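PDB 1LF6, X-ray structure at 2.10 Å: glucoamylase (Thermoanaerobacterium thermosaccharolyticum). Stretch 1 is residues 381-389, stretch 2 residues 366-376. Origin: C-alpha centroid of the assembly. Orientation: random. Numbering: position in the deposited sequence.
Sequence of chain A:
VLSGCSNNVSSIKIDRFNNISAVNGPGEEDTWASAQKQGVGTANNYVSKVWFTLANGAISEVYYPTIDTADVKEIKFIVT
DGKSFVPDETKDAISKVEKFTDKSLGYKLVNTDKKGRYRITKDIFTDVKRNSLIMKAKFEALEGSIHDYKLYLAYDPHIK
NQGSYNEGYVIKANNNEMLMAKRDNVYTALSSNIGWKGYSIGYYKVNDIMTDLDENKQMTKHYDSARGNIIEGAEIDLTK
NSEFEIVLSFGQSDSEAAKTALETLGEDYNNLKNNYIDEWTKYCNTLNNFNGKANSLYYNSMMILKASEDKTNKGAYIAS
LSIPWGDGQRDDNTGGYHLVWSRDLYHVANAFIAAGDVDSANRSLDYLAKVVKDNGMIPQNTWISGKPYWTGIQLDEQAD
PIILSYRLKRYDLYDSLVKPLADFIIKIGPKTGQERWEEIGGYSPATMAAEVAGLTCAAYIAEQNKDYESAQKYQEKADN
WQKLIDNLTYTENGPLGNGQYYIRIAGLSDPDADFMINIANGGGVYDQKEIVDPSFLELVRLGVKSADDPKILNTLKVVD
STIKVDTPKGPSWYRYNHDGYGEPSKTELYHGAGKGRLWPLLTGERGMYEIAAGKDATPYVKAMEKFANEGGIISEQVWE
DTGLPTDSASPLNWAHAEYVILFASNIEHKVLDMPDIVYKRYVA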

# COMPACT_ATOMS: atom_id res chain seq x y z
N ASN A 381 9.29 1.32 13.04
CA ASN A 381 9.32 1.22 11.59
C ASN A 381 10.57 1.92 11.09
O ASN A 381 11.24 2.64 11.84
CB ASN A 381 8.05 1.81 10.96
CG ASN A 381 7.76 3.23 11.43
OD1 ASN A 381 6.61 3.66 11.46
ND2 ASN A 381 8.80 3.96 11.78
N THR A 382 10.91 1.70 9.82
CA THR A 382 12.10 2.31 9.24
C THR A 382 11.82 2.79 7.83
O THR A 382 10.86 2.35 7.19
CB THR A 382 13.25 1.30 9.14
OG1 THR A 382 12.82 0.19 8.35
CG2 THR A 382 13.68 0.81 10.51
N TRP A 383 12.67 3.69 7.35
CA TRP A 383 12.56 4.16 5.98
C TRP A 383 13.07 2.97 5.18
O TRP A 383 13.70 2.08 5.75
CB TRP A 383 13.47 5.36 5.73
CG TRP A 383 13.18 6.54 6.57
CD1 TRP A 383 13.65 6.78 7.83
CD2 TRP A 383 12.37 7.65 6.22
NE1 TRP A 383 13.18 7.99 8.28
CE2 TRP A 383 12.39 8.55 7.31
CE3 TRP A 383 11.62 7.99 5.08
CZ2 TRP A 383 11.69 9.76 7.30
CZ3 TRP A 383 10.92 9.19 5.07
CH2 TRP A 383 10.96 10.06 6.18
N ILE A 384 12.82 2.95 3.88
CA ILE A 384 13.29 1.84 3.07
C ILE A 384 14.82 1.70 3.13
O ILE A 384 15.36 0.62 2.91
CB ILE A 384 12.83 1.98 1.61
CG1 ILE A 384 13.18 3.36 1.06
CG2 ILE A 384 11.32 1.76 1.54
CD1 ILE A 384 12.74 3.57 -0.38
N SER A 385 15.50 2.80 3.45
CA SER A 385 16.96 2.80 3.56
C SER A 385 17.40 1.93 4.73
O SER A 385 18.54 1.48 4.79
CB SER A 385 17.47 4.22 3.78
OG SER A 385 17.06 4.70 5.05
N GLY A 386 16.48 1.71 5.67
CA GLY A 386 16.79 0.91 6.84
C GLY A 386 16.94 1.79 8.08
O GLY A 386 17.04 1.28 9.19
N LYS A 387 16.95 3.10 7.88
CA LYS A 387 17.08 4.03 9.00
C LYS A 387 15.80 4.07 9.83
O LYS A 387 14.70 4.08 9.29
CB LYS A 387 17.41 5.44 8.50
CG LYS A 387 17.46 6.48 9.62
CD LYS A 387 18.05 7.80 9.15
CE LYS A 387 17.18 8.49 8.12
NZ LYS A 387 17.76 9.79 7.68
N PRO A 388 15.93 4.08 11.16
CA PRO A 388 14.73 4.12 12.00
C PRO A 388 13.93 5.40 11.84
O PRO A 388 14.49 6.48 11.64
CB PRO A 388 15.29 3.93 13.42
CG PRO A 388 16.68 4.48 13.32
CD PRO A 388 17.15 3.95 11.99
N TYR A 389 12.60 5.26 11.90
CA TYR A 389 11.69 6.40 11.77
C TYR A 389 11.05 6.61 13.14
O TYR A 389 11.58 7.36 13.95
CB TYR A 389 10.63 6.10 10.71
CG TYR A 389 9.63 7.22 10.50
CD1 TYR A 389 8.41 7.24 11.18
CD2 TYR A 389 9.91 8.26 9.62
CE1 TYR A 389 7.50 8.28 10.99
CE2 TYR A 389 9.01 9.30 9.42
CZ TYR A 389 7.81 9.31 10.11
OH TYR A 389 6.92 10.35 9.93
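Stretch 2 (366-376) DYLAKVVKDNG

Stretch 2 is the closing part of a helix, 366-375, which lies beside a compact loop, residues 381-389; G376 leaves the helix with positive phi. Along the loop the contacts climb the helix in the same sense, from Y367 through V371 to N375, one helical turn at a time. The loop folds back on itself: W383 N bonds K387 O (2.8 Å), Y389 N bonds N381 O (3.0 Å), and a type I turn runs from W383 to G386.

T382 points toward the helix. Its OG1 shares a hydrogen bond with Y367 OH at 3.2 Å, while its CG2 lies 4.4 Å from V371 CG1. The CA-to-CB bonds of W383 and I384 point away, and carbonyls face the helix instead: W383 O is 2.9 Å from Y367 OH at a poor angle for bonding, and I384 O is 3.2 Å from it, at best a weak bond. One long t rotamer thus carries a hydroxyl into the turn, where the loop meets it largely with backbone.

At G386 the backbones come closest, CA to V371 CA 5.9 Å, and G386 CA lies 3.2 Å from Y367 OH. Its phi of 106° by itself calls for glycine. K387 points away. P388 finishes the contact, CG 3.8 Å from N375 OD1, while N375 ND2 bonds V371 O (3.1 Å) within its own helix.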

# COMPACT_ATOMS: atom_id res chain seq x y z
N ASP A 366 16.52 -10.83 5.03
CA ASP A 366 17.86 -10.26 5.02
C ASP A 366 17.84 -8.75 5.23
O ASP A 366 18.80 -8.17 5.74
CB ASP A 366 18.57 -10.62 3.72
CG ASP A 366 19.09 -12.04 3.72
OD1 ASP A 366 18.98 -12.73 2.69
OD2 ASP A 366 19.62 -12.47 4.77
N TYR A 367 16.75 -8.11 4.82
CA TYR A 367 16.61 -6.67 5.01
C TYR A 367 16.53 -6.44 6.52
O TYR A 367 17.20 -5.56 7.06
CB TYR A 367 15.32 -6.17 4.35
CG TYR A 367 15.01 -4.72 4.67
CD1 TYR A 367 15.66 -3.69 4.00
CD2 TYR A 367 14.09 -4.39 5.67
CE1 TYR A 367 15.41 -2.35 4.32
CE2 TYR A 367 13.83 -3.06 6.00
CZ TYR A 367 14.50 -2.04 5.32
OH TYR A 367 14.26 -0.73 5.65
N LEU A 368 15.70 -7.23 7.19
CA LEU A 368 15.51 -7.12 8.64
C LEU A 368 16.80 -7.42 9.40
O LEU A 368 17.08 -6.82 10.45
CB LEU A 368 14.41 -8.08 9.10
CG LEU A 368 12.98 -7.78 8.62
CD1 LEU A 368 12.07 -8.93 9.01
CD2 LEU A 368 12.49 -6.48 9.23
N ALA A 369 17.58 -8.37 8.88
CA ALA A 369 18.85 -8.73 9.51
C ALA A 369 19.77 -7.51 9.49
O ALA A 369 20.52 -7.27 10.43
CB ALA A 369 19.50 -9.89 8.74
N LYS A 370 19.68 -6.74 8.41
CA LYS A 370 20.49 -5.54 8.24
C LYS A 370 20.03 -4.50 9.27
O LYS A 370 20.85 -3.77 9.85
CB LYS A 370 20.31 -5.01 6.81
CG LYS A 370 21.48 -4.20 6.25
CD LYS A 370 21.78 -2.96 7.07
CE LYS A 370 22.85 -2.09 6.41
NZ LYS A 370 22.38 -1.53 5.11
N VAL A 371 18.72 -4.43 9.50
CA VAL A 371 18.19 -3.48 10.46
C VAL A 371 18.69 -3.81 11.87
O VAL A 371 19.12 -2.92 12.61
CB VAL A 371 16.63 -3.48 10.45
CG1 VAL A 371 16.10 -2.66 11.62
CG2 VAL A 371 16.12 -2.88 9.15
N VAL A 372 18.66 -5.09 12.23
CA VAL A 372 19.11 -5.50 13.55
C VAL A 372 20.61 -5.26 13.71
O VAL A 372 21.08 -4.91 14.79
CB VAL A 372 18.80 -7.00 13.81
CG1 VAL A 372 19.33 -7.41 15.18
CG2 VAL A 372 17.30 -7.23 13.74
N LYS A 373 21.36 -5.44 12.63
CA LYS A 373 22.80 -5.22 12.69
C LYS A 373 23.11 -3.77 13.04
O LYS A 373 24.01 -3.50 13.83
CB LYS A 373 23.45 -5.57 11.35
CG LYS A 373 24.96 -5.41 11.38
CD LYS A 373 25.56 -5.41 9.99
CE LYS A 373 27.05 -5.13 10.04
NZ LYS A 373 27.61 -4.95 8.67
N ASP A 374 22.36 -2.84 12.47
CA ASP A 374 22.60 -1.42 12.74
C ASP A 374 21.87 -0.85 13.95
O ASP A 374 22.24 0.23 14.43
CB ASP A 374 22.25 -0.58 11.51
CG ASP A 374 22.96 -1.04 10.25
OD1 ASP A 374 24.18 -1.32 10.31
OD2 ASP A 374 22.30 -1.12 9.19
N ASN A 375 20.87 -1.55 14.47
CA ASN A 375 20.10 -1.04 15.61
C ASN A 375 20.11 -1.93 16.84
O ASN A 375 19.87 -1.46 17.95
CB ASN A 375 18.65 -0.80 15.19
CG ASN A 375 18.51 0.33 14.21
OD1 ASN A 375 18.67 1.50 14.55
ND2 ASN A 375 18.22 -0.02 12.96
N GLY A 376 20.38 -3.22 16.65
CA GLY A 376 20.39 -4.14 17.77
C GLY A 376 18.98 -4.49 18.19
O GLY A 376 18.74 -5.09 19.24